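Local coordinates for nitroreductase family protein (PDB 3G14) that probably works as an oxidoreductase of the nitroreductase family, whose members characteristically use a bound flavin to reduce their substrates, at residues Leu28-Met33 with Leu113-Glu118; Thr20-Asp25 with Ser78-Val83; Pro45-Val50 with Tyr172-Lys177; Lys15-Thr20 with Leu148-Val153. One frame throughout, in Å; residues are numbered along the deposited sequence.

Contact 1. Residues Leu28-Met33 with Leu113-Glu118; sequences LKIIDM and LGATDE. With ACT (acetate ion), chain G.
Lys29 and Glu118 form the salt bridge of this contact, a long one: NZ of Lys29 lies 3.3 Å from OE1 of Glu118, and the hydrogen bond within it is weak. The two side chains cross at about a right angle. The same ammonium group makes a shorter bond, 2.8 Å from Lys29 NZ to OXT of an acetate ion that probably came from the crystallisation liquor. The acetate also approaches both acids, with Glu118 OE2 2.7 Å from OXT and Asp117 OD2 2.8 Å from its other oxygen, O.

Next to these polar groups, CG of Glu118, anti to its own carbonyl carbon (chi1 -60°), lies 3.8 Å from CG1 of Ile30 as the two side chains run past each other in opposite directions; the bend at chi2 then turns CD and the carboxylate. Ile30 also sends CD1 against CA of Ala115. Gly114 presents bare backbone to the partner helix, and SE of selenomethionine Met33 rests 3.7 Å from its CA. Met33 CE then reaches the carboxylate of Glu118, 3.5 Å from OE2.

The segments belong to helices 24-35 and 99-117, whose local axes run roughly antiparallel at 145° and approach to 8.9 Å. Helix 4-10 packs on Leu113, Thr116 and Asp117, Leu173 of strand 173-175 meets Leu28 and Ile31, and Tyr5 of the second subunit packs on Lys29 and Met33, bringing the helix pair to the dimer interface.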
loop_
_atom_site.group_PDB
_atom_site.type_symbol
_atom_site.label_atom_id
_atom_site.label_comp_id
_atom_site.label_asym_id
_atom_site.label_seq_id
_atom_site.Cartn_x
_atom_site.Cartn_y
_atom_site.Cartn_z
ATOM N N LEU B 28 -8.459 -16.547 5.276
ATOM C CA LEU B 28 -8.521 -16.643 3.841
ATOM C C LEU B 28 -9.221 -15.411 3.224
ATOM O O LEU B 28 -8.879 -15.027 2.116
ATOM C CB LEU B 28 -9.098 -17.973 3.386
ATOM C CG LEU B 28 -8.252 -19.205 3.767
ATOM C CD1 LEU B 28 -9.002 -20.466 3.395
ATOM C CD2 LEU B 28 -6.852 -19.207 3.115
ATOM N N LYS B 29 -10.143 -14.781 3.957
ATOM C CA LYS B 29 -10.768 -13.505 3.523
ATOM C C LYS B 29 -9.738 -12.356 3.475
ATOM O O LYS B 29 -9.727 -11.574 2.541
ATOM C CB LYS B 29 -11.947 -13.103 4.417
ATOM C CG LYS B 29 -13.230 -13.887 4.155
ATOM C CD LYS B 29 -14.458 -13.240 4.860
ATOM C CE LYS B 29 -14.629 -13.742 6.296
ATOM N NZ LYS B 29 -15.552 -12.898 7.136
ATOM N N ILE B 30 -8.862 -12.287 4.474
ATOM C CA ILE B 30 -7.738 -11.318 4.485
ATOM C C ILE B 30 -6.848 -11.520 3.238
ATOM O O ILE B 30 -6.497 -10.560 2.512
ATOM C CB ILE B 30 -6.957 -11.457 5.821
ATOM C CG1 ILE B 30 -7.885 -11.087 6.995
ATOM C CG2 ILE B 30 -5.685 -10.603 5.820
ATOM C CD1 ILE B 30 -7.372 -11.558 8.372
ATOM N N ILE B 31 -6.478 -12.779 2.960
ATOM C CA ILE B 31 -5.644 -13.037 1.795
ATOM C C ILE B 31 -6.375 -12.660 0.489
ATOM O O ILE B 31 -5.784 -12.119 -0.451
ATOM C CB ILE B 31 -5.109 -14.497 1.745
ATOM C CG1 ILE B 31 -4.306 -14.841 3.022
ATOM C CG2 ILE B 31 -4.187 -14.675 0.505
ATOM C CD1 ILE B 31 -3.070 -13.926 3.348
ATOM N N ASP B 32 -7.664 -12.987 0.403
ATOM C CA ASP B 32 -8.491 -12.574 -0.719
ATOM C C ASP B 32 -8.481 -11.055 -0.940
ATOM O O ASP B 32 -8.373 -10.591 -2.067
ATOM C CB ASP B 32 -9.929 -13.038 -0.518
ATOM C CG ASP B 32 -10.790 -12.732 -1.706
ATOM O OD1 ASP B 32 -10.543 -13.301 -2.793
ATOM O OD2 ASP B 32 -11.697 -11.910 -1.551
HETATM N N MSE B 33 -8.552 -10.292 0.140
HETATM C CA MSE B 33 -8.423 -8.837 0.017
HETATM C C MSE B 33 -7.095 -8.447 -0.627
HETATM O O MSE B 33 -7.072 -7.602 -1.488
HETATM C CB MSE B 33 -8.679 -8.166 1.356
HETATM C CG MSE B 33 -10.181 -8.390 1.752
HETATM SE SE MSE B 33 -10.622 -7.522 3.414
HETATM C CE MSE B 33 -11.496 -9.030 4.290
ATOM N N LEU B 113 -5.186 -3.897 6.654
ATOM C CA LEU B 113 -6.534 -3.377 6.831
ATOM C C LEU B 113 -7.592 -4.482 6.937
ATOM O O LEU B 113 -8.563 -4.390 7.719
ATOM C CB LEU B 113 -6.864 -2.410 5.711
ATOM C CG LEU B 113 -6.051 -1.138 5.666
ATOM C CD1 LEU B 113 -6.355 -0.446 4.353
ATOM C CD2 LEU B 113 -6.344 -0.218 6.922
ATOM N N GLY B 114 -7.429 -5.538 6.156
ATOM C CA GLY B 114 -8.336 -6.665 6.251
ATOM C C GLY B 114 -8.299 -7.356 7.612
ATOM O O GLY B 114 -9.349 -7.717 8.158
ATOM N N ALA B 115 -7.091 -7.515 8.171
ATOM C CA ALA B 115 -6.943 -8.028 9.560
ATOM C C ALA B 115 -7.746 -7.205 10.538
ATOM O O ALA B 115 -8.450 -7.760 11.368
ATOM C CB ALA B 115 -5.477 -8.043 10.011
ATOM N N THR B 116 -7.595 -5.881 10.471
ATOM C CA THR B 116 -8.343 -4.967 11.322
ATOM C C THR B 116 -9.863 -5.186 11.202
ATOM O O THR B 116 -10.570 -5.305 12.208
ATOM C CB THR B 116 -8.021 -3.505 10.979
ATOM O OG1 THR B 116 -6.597 -3.299 11.010
ATOM C CG2 THR B 116 -8.745 -2.567 11.951
ATOM N N ASP B 117 -10.346 -5.239 9.962
ATOM C CA ASP B 117 -11.748 -5.575 9.645
ATOM C C ASP B 117 -12.235 -6.881 10.275
ATOM O O ASP B 117 -13.411 -6.973 10.650
ATOM C CB ASP B 117 -11.896 -5.604 8.103
ATOM C CG ASP B 117 -13.272 -5.970 7.636
ATOM O OD1 ASP B 117 -14.212 -5.220 7.916
ATOM O OD2 ASP B 117 -13.407 -7.023 6.983
ATOM N N GLU B 118 -11.364 -7.886 10.346
ATOM C CA GLU B 118 -11.701 -9.214 10.897
ATOM C C GLU B 118 -11.436 -9.320 12.408
ATOM O O GLU B 118 -11.645 -10.378 13.001
ATOM C CB GLU B 118 -10.941 -10.324 10.144
ATOM C CG GLU B 118 -11.219 -10.431 8.635
ATOM C CD GLU B 118 -12.661 -10.681 8.256
ATOM O OE1 GLU B 118 -13.411 -11.219 9.080
ATOM O OE2 GLU B 118 -13.020 -10.354 7.097
HETATM C C ACT G . -16.362 -9.232 6.168
HETATM O O ACT G . -15.919 -8.150 6.602
HETATM O OXT ACT G . -15.659 -10.227 6.416
HETATM C CH3 ACT G . -17.631 -9.344 5.374
#

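Contact 2. Residues Thr20-Asp25 with Ser78-Val83; sequences TAIDRD and SPMTIV
Ile22 meets Pro79 and selenomethionine Met80 in the close-packed part of this contact. Its CG1 stands 3.7 Å from CG of Pro79 and 3.8 Å from CE of Met80. CD1 of Ile22 lies equally close to the proline CG, and the two side chains cross at about a right angle. Met80 reaches Ile22 with more than its tip: SE is 3.9 Å from Ile22 CG1, and the bend at chi3 (52°) places CE 3.9 Å from Ile22 CB.

The other end is looser and faces solvent. Thr20 and Ala21 are exposed, the bonds to their CB atoms point away from segment 78-83, and they meet it through backbone: the carbonyl O of Thr20 is 3.4 Å from CG of Pro79, while CA of Ala21 comes no nearer than 4.5 Å to CB of that ring. No hydrogen bond joins the two segments, and only 182 Å² is buried.

Segment 20-25 leads into helix 24-35, with Asp23 at the N-cap position (its side chain makes no capping bond), and segment 78-83 enters strand 80-86. Leu27 of that helix touches both Ile22 and Met80, and Met80 also packs against Val50 and Leu151 of the two flanking strands.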
loop_
_atom_site.group_PDB
_atom_site.type_symbol
_atom_site.label_atom_id
_atom_site.label_comp_id
_atom_site.label_asym_id
_atom_site.label_seq_id
_atom_site.Cartn_x
_atom_site.Cartn_y
_atom_site.Cartn_z
ATOM N N THR B 20 -5.239 -16.747 21.386
ATOM C CA THR B 20 -6.404 -17.165 20.591
ATOM C C THR B 20 -6.051 -17.497 19.143
ATOM O O THR B 20 -5.468 -16.685 18.444
ATOM C CB THR B 20 -7.443 -16.037 20.539
ATOM O OG1 THR B 20 -7.730 -15.621 21.869
ATOM C CG2 THR B 20 -8.734 -16.481 19.819
ATOM N N ALA B 21 -6.432 -18.686 18.699
ATOM C CA ALA B 21 -6.198 -19.098 17.314
ATOM C C ALA B 21 -6.963 -18.246 16.281
ATOM O O ALA B 21 -8.106 -17.843 16.499
ATOM C CB ALA B 21 -6.572 -20.554 17.148
ATOM N N ILE B 22 -6.335 -18.057 15.136
ATOM C CA ILE B 22 -6.921 -17.333 14.002
ATOM C C ILE B 22 -7.969 -18.212 13.377
ATOM O O ILE B 22 -7.750 -19.409 13.248
ATOM C CB ILE B 22 -5.843 -17.012 12.931
ATOM C CG1 ILE B 22 -4.702 -16.174 13.538
ATOM C CG2 ILE B 22 -6.477 -16.361 11.678
ATOM C CD1 ILE B 22 -5.102 -14.837 14.068
ATOM N N ASP B 23 -9.108 -17.635 12.997
ATOM C CA ASP B 23 -10.142 -18.398 12.292
ATOM C C ASP B 23 -9.740 -18.571 10.835
ATOM O O ASP B 23 -9.486 -17.580 10.150
ATOM C CB ASP B 23 -11.491 -17.682 12.385
ATOM C CG ASP B 23 -12.124 -17.771 13.778
ATOM O OD1 ASP B 23 -11.869 -18.765 14.500
ATOM O OD2 ASP B 23 -12.901 -16.852 14.143
ATOM N N ARG B 24 -9.704 -19.815 10.346
ATOM C CA ARG B 24 -9.193 -20.099 8.995
ATOM C C ARG B 24 -9.935 -19.311 7.907
ATOM O O ARG B 24 -9.322 -18.790 6.966
ATOM C CB ARG B 24 -9.284 -21.610 8.703
ATOM C CG ARG B 24 -8.685 -22.034 7.359
ATOM C CD ARG B 24 -8.574 -23.557 7.249
ATOM N NE ARG B 24 -7.851 -23.951 6.036
ATOM C CZ ARG B 24 -8.405 -24.022 4.825
ATOM N NH1 ARG B 24 -9.691 -23.738 4.643
ATOM N NH2 ARG B 24 -7.676 -24.386 3.783
ATOM N N ASP B 25 -11.261 -19.240 8.033
ATOM C CA ASP B 25 -12.095 -18.525 7.070
ATOM C C ASP B 25 -11.751 -17.019 7.055
ATOM O O ASP B 25 -11.679 -16.389 5.985
ATOM C CB ASP B 25 -13.565 -18.721 7.409
ATOM C CG ASP B 25 -13.985 -17.967 8.664
ATOM O OD1 ASP B 25 -13.440 -18.281 9.758
ATOM O OD2 ASP B 25 -14.834 -17.041 8.545
ATOM N N SER B 78 2.255 -14.007 19.160
ATOM C CA SER B 78 1.016 -14.076 18.369
ATOM C C SER B 78 0.833 -15.472 17.741
ATOM O O SER B 78 1.810 -16.167 17.545
ATOM C CB SER B 78 1.019 -13.041 17.253
ATOM O OG SER B 78 2.215 -13.091 16.481
ATOM N N PRO B 79 -0.405 -15.847 17.371
ATOM C CA PRO B 79 -0.557 -17.210 16.768
ATOM C C PRO B 79 0.155 -17.436 15.424
ATOM O O PRO B 79 0.548 -18.560 15.138
ATOM C CB PRO B 79 -2.081 -17.405 16.660
ATOM C CG PRO B 79 -2.638 -15.999 16.642
ATOM C CD PRO B 79 -1.701 -15.164 17.522
HETATM N N MSE B 80 0.276 -16.394 14.601
HETATM C CA MSE B 80 0.998 -16.490 13.351
HETATM C C MSE B 80 1.584 -15.162 12.898
HETATM O O MSE B 80 1.305 -14.093 13.457
HETATM C CB MSE B 80 0.073 -17.058 12.258
HETATM C CG MSE B 80 -1.037 -16.164 11.923
HETATM SE SE MSE B 80 -2.283 -16.814 10.538
HETATM C CE MSE B 80 -2.679 -18.473 11.221
ATOM N N THR B 81 2.455 -15.267 11.906
ATOM C CA THR B 81 3.046 -14.126 11.223
ATOM C C THR B 81 2.874 -14.311 9.720
ATOM O O THR B 81 2.977 -15.428 9.207
ATOM C CB THR B 81 4.555 -13.985 11.626
ATOM O OG1 THR B 81 4.638 -13.488 12.966
ATOM C CG2 THR B 81 5.318 -13.088 10.659
ATOM N N ILE B 82 2.547 -13.224 9.029
ATOM C CA ILE B 82 2.440 -13.236 7.558
ATOM C C ILE B 82 3.673 -12.561 6.987
ATOM O O ILE B 82 3.976 -11.436 7.363
ATOM C CB ILE B 82 1.151 -12.556 7.053
ATOM C CG1 ILE B 82 -0.072 -13.300 7.608
ATOM C CG2 ILE B 82 1.113 -12.560 5.527
ATOM C CD1 ILE B 82 -1.430 -12.606 7.479
ATOM N N VAL B 83 4.371 -13.238 6.066
ATOM C CA VAL B 83 5.587 -12.682 5.446
ATOM C C VAL B 83 5.351 -12.440 3.934
ATOM O O VAL B 83 4.898 -13.367 3.223
ATOM C CB VAL B 83 6.765 -13.685 5.591
ATOM C CG1 VAL B 83 8.044 -13.134 4.980
ATOM C CG2 VAL B 83 7.013 -14.050 7.062
#

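Contact 3. Residues Pro45-Val50 with Tyr172-Lys177; sequences PYKFIV and YLYIDK
Phe48 bonds through its backbone to Tyr172 and Tyr174, and Val50 to Tyr174 and Asp176, in this parallel strand pair. Phe48 N donates to Tyr172 O (2.9 Å, 170° at the hydrogen), Tyr174 N to Phe48 O, Val50 N to Tyr174 O (2.8 Å) and Asp176 N to Val50 O. Each carbonyl that receives one of the last three bonds also faces a CA-H across the pair; for instance, Leu173 CA lies 3.4 Å from Phe48 O. The local strand axes diverge by 25° and approach to 4.5 Å.

Apolar contacts occupy both faces. On the face carrying Phe48, Val50, Leu173 and Ile175, CD1 of Leu173 meets CG2 of Val50 at 3.7 Å, and CD1 of Ile175 comes to 3.3 Å from O of Val50. On the face of Ile49 and Tyr174, the Ile49 CG1 methylene stands at the edge of the tyrosine ring.

Aromatic rings and a lysine chain make the remaining contacts. In Lys47, chi2 of -179° extends the chain and places CD 3.3 Å from OH of Tyr174; its CG approaches CD1 of Tyr172. The edge of the Tyr172 ring in turn faces Tyr46 O, 3.5 Å from CD1.

Strand 173-175 thus lies parallel beside 46-51, outermost in the sheet within this chain. Asp176 OD1 accepts bonds from the N atoms of Glu52 and Ser53, just beyond strand 46-51. Helices 24-35 and 99-117 cover the Phe48 ring, helix 24-35 also covers Leu173, and strand 80-86 flanks 46-51 on its other edge.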
loop_
_atom_site.group_PDB
_atom_site.type_symbol
_atom_site.label_atom_id
_atom_site.label_comp_id
_atom_site.label_asym_id
_atom_site.label_seq_id
_atom_site.Cartn_x
_atom_site.Cartn_y
_atom_site.Cartn_z
ATOM N N PRO B 45 3.694 -9.824 -8.453
ATOM C CA PRO B 45 5.086 -10.243 -8.216
ATOM C C PRO B 45 5.421 -10.711 -6.774
ATOM O O PRO B 45 6.589 -10.786 -6.426
ATOM C CB PRO B 45 5.887 -8.980 -8.556
ATOM C CG PRO B 45 4.990 -7.858 -8.279
ATOM C CD PRO B 45 3.578 -8.347 -8.555
ATOM N N TYR B 46 4.417 -11.007 -5.973
ATOM C CA TYR B 46 4.607 -11.383 -4.557
ATOM C C TYR B 46 3.760 -12.616 -4.231
ATOM O O TYR B 46 2.839 -12.975 -4.963
ATOM C CB TYR B 46 4.226 -10.220 -3.626
ATOM C CG TYR B 46 2.914 -9.575 -4.009
ATOM C CD1 TYR B 46 1.699 -10.169 -3.664
ATOM C CD2 TYR B 46 2.881 -8.413 -4.779
ATOM C CE1 TYR B 46 0.500 -9.591 -4.061
ATOM C CE2 TYR B 46 1.692 -7.864 -5.201
ATOM C CZ TYR B 46 0.499 -8.462 -4.836
ATOM O OH TYR B 46 -0.703 -7.892 -5.227
ATOM N N LYS B 47 4.165 -13.287 -3.156
ATOM C CA LYS B 47 3.403 -14.317 -2.478
ATOM C C LYS B 47 3.575 -14.127 -0.978
ATOM O O LYS B 47 4.467 -13.369 -0.542
ATOM C CB LYS B 47 3.892 -15.711 -2.908
ATOM C CG LYS B 47 3.780 -16.005 -4.421
ATOM C CD LYS B 47 4.272 -17.421 -4.791
ATOM C CE LYS B 47 3.859 -17.805 -6.215
ATOM N NZ LYS B 47 4.401 -16.944 -7.254
ATOM N N PHE B 48 2.712 -14.800 -0.208
ATOM C CA PHE B 48 2.649 -14.698 1.256
ATOM C C PHE B 48 2.958 -16.050 1.860
ATOM O O PHE B 48 2.422 -17.089 1.404
ATOM C CB PHE B 48 1.244 -14.215 1.690
ATOM C CG PHE B 48 0.923 -12.886 1.123
ATOM C CD1 PHE B 48 1.509 -11.735 1.672
ATOM C CD2 PHE B 48 0.092 -12.765 0.005
ATOM C CE1 PHE B 48 1.293 -10.476 1.122
ATOM C CE2 PHE B 48 -0.152 -11.485 -0.549
ATOM C CZ PHE B 48 0.444 -10.346 0.015
ATOM N N ILE B 49 3.811 -16.045 2.878
ATOM C CA ILE B 49 4.012 -17.246 3.708
ATOM C C ILE B 49 3.333 -16.979 5.048
ATOM O O ILE B 49 3.625 -15.967 5.729
ATOM C CB ILE B 49 5.488 -17.555 3.944
ATOM C CG1 ILE B 49 6.264 -17.578 2.623
ATOM C CG2 ILE B 49 5.665 -18.851 4.763
ATOM C CD1 ILE B 49 7.827 -17.676 2.839
ATOM N N VAL B 50 2.395 -17.858 5.397
ATOM C CA VAL B 50 1.798 -17.879 6.736
ATOM C C VAL B 50 2.735 -18.684 7.634
ATOM O O VAL B 50 2.984 -19.853 7.389
ATOM C CB VAL B 50 0.370 -18.490 6.745
ATOM C CG1 VAL B 50 -0.176 -18.680 8.201
ATOM C CG2 VAL B 50 -0.587 -17.642 5.916
ATOM N N TYR B 172 -0.470 -18.479 -4.294
ATOM C CA TYR B 172 0.153 -17.274 -3.720
ATOM C C TYR B 172 0.248 -17.308 -2.200
ATOM O O TYR B 172 0.626 -16.316 -1.605
ATOM C CB TYR B 172 -0.605 -16.019 -4.156
ATOM C CG TYR B 172 -0.603 -15.789 -5.645
ATOM C CD1 TYR B 172 0.428 -15.082 -6.262
ATOM C CD2 TYR B 172 -1.644 -16.278 -6.446
ATOM C CE1 TYR B 172 0.432 -14.870 -7.651
ATOM C CE2 TYR B 172 -1.657 -16.059 -7.835
ATOM C CZ TYR B 172 -0.600 -15.369 -8.424
ATOM O OH TYR B 172 -0.597 -15.166 -9.782
ATOM N N LEU B 173 -0.081 -18.454 -1.600
ATOM C CA LEU B 173 -0.149 -18.616 -0.148
ATOM C C LEU B 173 0.483 -19.938 0.295
ATOM O O LEU B 173 0.032 -21.039 -0.076
ATOM C CB LEU B 173 -1.583 -18.584 0.304
ATOM C CG LEU B 173 -1.850 -18.514 1.807
ATOM C CD1 LEU B 173 -1.430 -17.188 2.367
ATOM C CD2 LEU B 173 -3.377 -18.756 1.927
ATOM N N TYR B 174 1.520 -19.805 1.102
ATOM C CA TYR B 174 2.301 -20.899 1.608
ATOM C C TYR B 174 2.161 -21.009 3.119
ATOM O O TYR B 174 1.759 -20.039 3.800
ATOM C CB TYR B 174 3.769 -20.705 1.220
ATOM C CG TYR B 174 4.050 -20.666 -0.272
ATOM C CD1 TYR B 174 3.446 -21.586 -1.150
ATOM C CD2 TYR B 174 4.938 -19.720 -0.816
ATOM C CE1 TYR B 174 3.733 -21.573 -2.529
ATOM C CE2 TYR B 174 5.228 -19.700 -2.189
ATOM C CZ TYR B 174 4.640 -20.631 -3.032
ATOM O OH TYR B 174 4.922 -20.583 -4.383
ATOM N N ILE B 175 2.515 -22.177 3.651
ATOM C CA ILE B 175 2.540 -22.414 5.110
ATOM C C ILE B 175 3.944 -22.844 5.505
ATOM O O ILE B 175 4.444 -23.870 5.008
ATOM C CB ILE B 175 1.469 -23.465 5.576
ATOM C CG1 ILE B 175 1.516 -23.721 7.085
ATOM C CG2 ILE B 175 1.599 -24.806 4.801
ATOM C CD1 ILE B 175 1.224 -22.556 7.982
ATOM N N ASP B 176 4.558 -22.021 6.358
ATOM C CA ASP B 176 5.858 -22.242 7.036
ATOM C C ASP B 176 7.095 -22.209 6.123
ATOM O O ASP B 176 8.190 -21.823 6.564
ATOM C CB ASP B 176 5.860 -23.539 7.875
ATOM C CG ASP B 176 5.007 -23.439 9.142
ATOM O OD1 ASP B 176 4.780 -22.314 9.642
ATOM O OD2 ASP B 176 4.577 -24.495 9.632
ATOM N N LYS B 177 6.932 -22.676 4.886
ATOM C CA LYS B 177 8.010 -22.889 3.965
ATOM C C LYS B 177 7.603 -22.439 2.560
ATOM O O LYS B 177 6.496 -22.686 2.099
ATOM C CB LYS B 177 8.390 -24.380 3.936
ATOM C CG LYS B 177 9.456 -24.708 2.957
ATOM C CD LYS B 177 9.761 -26.201 2.990
ATOM C CE LYS B 177 10.725 -26.607 1.881
ATOM N NZ LYS B 177 11.013 -28.059 1.929
#

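Contact 4. Residues Lys15-Thr20 with Leu148-Val153; sequences KKFEQT and LTPLGV
The Phe17 ring overlaps Gly152 and Pro150. CG of Phe17 is anti to the carbonyl carbon (chi1 -68°), and from there the ring reaches closely to the glycine backbone: CD1 is 3.4 Å from Gly152 CA. At the other side of the ring CE2 is 3.8 Å from CB of Pro150, the two side chains crossing at about a right angle. Gly152 O lies in the ring plane at its edge, 3.5 Å from CE1.

Next to the ring, Glu18 N donates to Val153 O at 2.8 Å, nearly straight at the hydrogen (168°) and close to the axis of the carbonyl. Phe17 CA-H also faces that oxygen. Val153 spreads its methyls over two neighbours, with CG1 4.0 Å from CG of Glu18 and CG2 4.0 Å from CB of Thr20. A water ties the segments together beside them, accepting from Val153 N and donating to the carbonyl O atoms of Glu18 and Thr20.

Within segment 148-153, Thr149 OG1 donates to Pro150 O at 2.7 Å and also bonds to Cys123 N. Backbone bonds from Lys16 to Lys155 and from Gly152 to Gly121 carry the connections further. The geometry is that of an irregular loop, between helices 4-10 and 24-35, fastened over the end of a sheet strand, outermost within this chain, in the nitroreductase-family alpha/beta fold.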
loop_
_atom_site.group_PDB
_atom_site.type_symbol
_atom_site.label_atom_id
_atom_site.label_comp_id
_atom_site.label_asym_id
_atom_site.label_seq_id
_atom_site.Cartn_x
_atom_site.Cartn_y
_atom_site.Cartn_z
ATOM N N LYS B 15 1.283 -4.738 19.462
ATOM C CA LYS B 15 2.472 -5.486 19.872
ATOM C C LYS B 15 2.149 -6.557 20.878
ATOM O O LYS B 15 3.019 -7.374 21.177
ATOM C CB LYS B 15 3.538 -4.549 20.462
ATOM C CG LYS B 15 4.028 -3.513 19.478
ATOM C CD LYS B 15 4.973 -4.100 18.481
ATOM C CE LYS B 15 5.565 -2.986 17.617
ATOM N NZ LYS B 15 6.262 -3.549 16.428
ATOM N N LYS B 16 0.906 -6.553 21.384
ATOM C CA LYS B 16 0.499 -7.451 22.438
ATOM C C LYS B 16 -0.776 -8.145 22.018
ATOM O O LYS B 16 -1.756 -7.495 21.648
ATOM C CB LYS B 16 0.350 -6.689 23.750
ATOM C CG LYS B 16 1.733 -6.321 24.294
ATOM C CD LYS B 16 1.675 -5.451 25.507
ATOM C CE LYS B 16 3.079 -5.307 26.125
ATOM N NZ LYS B 16 3.818 -6.620 26.298
ATOM N N PHE B 17 -0.715 -9.471 22.083
ATOM C CA PHE B 17 -1.692 -10.367 21.484
ATOM C C PHE B 17 -2.113 -11.468 22.433
ATOM O O PHE B 17 -1.317 -11.940 23.253
ATOM C CB PHE B 17 -1.095 -11.033 20.250
ATOM C CG PHE B 17 -0.863 -10.094 19.128
ATOM C CD1 PHE B 17 -1.897 -9.729 18.293
ATOM C CD2 PHE B 17 0.393 -9.568 18.898
ATOM C CE1 PHE B 17 -1.704 -8.876 17.270
ATOM C CE2 PHE B 17 0.602 -8.709 17.883
ATOM C CZ PHE B 17 -0.408 -8.342 17.058
ATOM N N GLU B 18 -3.364 -11.892 22.283
ATOM C CA GLU B 18 -3.870 -13.065 22.968
ATOM C C GLU B 18 -3.319 -14.254 22.188
ATOM O O GLU B 18 -2.897 -14.099 21.046
ATOM C CB GLU B 18 -5.410 -13.092 22.963
ATOM C CG GLU B 18 -6.121 -11.793 23.400
ATOM C CD GLU B 18 -6.060 -11.519 24.915
ATOM O OE1 GLU B 18 -5.217 -12.133 25.627
ATOM O OE2 GLU B 18 -6.865 -10.669 25.384
ATOM N N GLN B 19 -3.310 -15.438 22.792
ATOM C CA GLN B 19 -2.885 -16.651 22.072
ATOM C C GLN B 19 -4.027 -17.278 21.241
ATOM O O GLN B 19 -3.791 -18.209 20.473
ATOM C CB GLN B 19 -2.221 -17.678 23.015
ATOM C CG GLN B 19 -2.905 -17.885 24.358
ATOM C CD GLN B 19 -2.224 -18.959 25.231
ATOM O OE1 GLN B 19 -1.084 -19.367 24.972
ATOM N NE2 GLN B 19 -2.925 -19.405 26.273
ATOM N N THR B 20 -5.239 -16.747 21.386
ATOM C CA THR B 20 -6.404 -17.165 20.591
ATOM C C THR B 20 -6.051 -17.497 19.143
ATOM O O THR B 20 -5.468 -16.685 18.444
ATOM C CB THR B 20 -7.443 -16.037 20.539
ATOM O OG1 THR B 20 -7.730 -15.621 21.869
ATOM C CG2 THR B 20 -8.734 -16.481 19.819
ATOM N N LEU B 148 6.826 -8.112 6.990
ATOM C CA LEU B 148 6.105 -9.156 7.705
ATOM C C LEU B 148 5.268 -8.509 8.805
ATOM O O LEU B 148 5.512 -7.380 9.215
ATOM C CB LEU B 148 7.103 -10.208 8.230
ATOM C CG LEU B 148 8.176 -9.796 9.245
ATOM C CD1 LEU B 148 7.684 -9.951 10.697
ATOM C CD2 LEU B 148 9.455 -10.601 9.010
ATOM N N THR B 149 4.279 -9.241 9.301
ATOM C CA THR B 149 3.477 -8.781 10.420
ATOM C C THR B 149 2.983 -9.944 11.273
ATOM O O THR B 149 2.564 -11.010 10.726
ATOM C CB THR B 149 2.246 -7.971 9.903
ATOM O OG1 THR B 149 1.367 -7.626 10.996
ATOM C CG2 THR B 149 1.473 -8.781 8.885
ATOM N N PRO B 150 2.976 -9.748 12.609
ATOM C CA PRO B 150 2.206 -10.679 13.430
ATOM C C PRO B 150 0.707 -10.534 13.098
ATOM O O PRO B 150 0.272 -9.525 12.563
ATOM C CB PRO B 150 2.437 -10.171 14.852
ATOM C CG PRO B 150 2.755 -8.673 14.650
ATOM C CD PRO B 150 3.556 -8.645 13.417
ATOM N N LEU B 151 -0.056 -11.550 13.438
ATOM C CA LEU B 151 -1.518 -11.533 13.259
ATOM C C LEU B 151 -2.090 -12.185 14.502
ATOM O O LEU B 151 -1.716 -13.318 14.835
ATOM C CB LEU B 151 -1.901 -12.330 12.009
ATOM C CG LEU B 151 -3.394 -12.203 11.659
ATOM C CD1 LEU B 151 -3.606 -10.801 11.112
ATOM C CD2 LEU B 151 -3.810 -13.294 10.664
ATOM N N GLY B 152 -2.972 -11.481 15.210
ATOM C CA GLY B 152 -3.589 -12.042 16.412
ATOM C C GLY B 152 -4.730 -11.168 16.921
ATOM O O GLY B 152 -4.915 -10.035 16.495
ATOM N N VAL B 153 -5.483 -11.696 17.860
ATOM C CA VAL B 153 -6.392 -10.848 18.589
ATOM C C VAL B 153 -5.598 -9.938 19.545
ATOM O O VAL B 153 -4.809 -10.428 20.341
ATOM C CB VAL B 153 -7.364 -11.687 19.397
ATOM C CG1 VAL B 153 -8.308 -10.772 20.151
ATOM C CG2 VAL B 153 -8.081 -12.650 18.468
HETATM O O HOH W 1 -4.621 -14.155 18.893
#

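In the fold
The contacts are arranged along one mixed sheet in the order 144-151, 80-86, 46-51, 173-175: contact 4 reaches its first strand, contact 2 its second, and contact 3 joins the last two. Contacts 2 and 4, centred 8 Å apart, share Thr20 and meet through sheet bonding, with Ile82 N 2.8 Å from Thr149 O. Contacts 2 and 3 meet likewise, Val83 N lying 2.8 Å from Ile49 O. Contact 1 packs on this sheet: Ile31 CG1 is 3.8 Å from Leu173 CD1 of contact 3, and Ala115 CB is 3.5 Å from Leu151 CD1 of contact 4. Contacts 3 and 4, centred 18 Å apart, do not touch. The acetate at contact 1 is probably a crystallisation component.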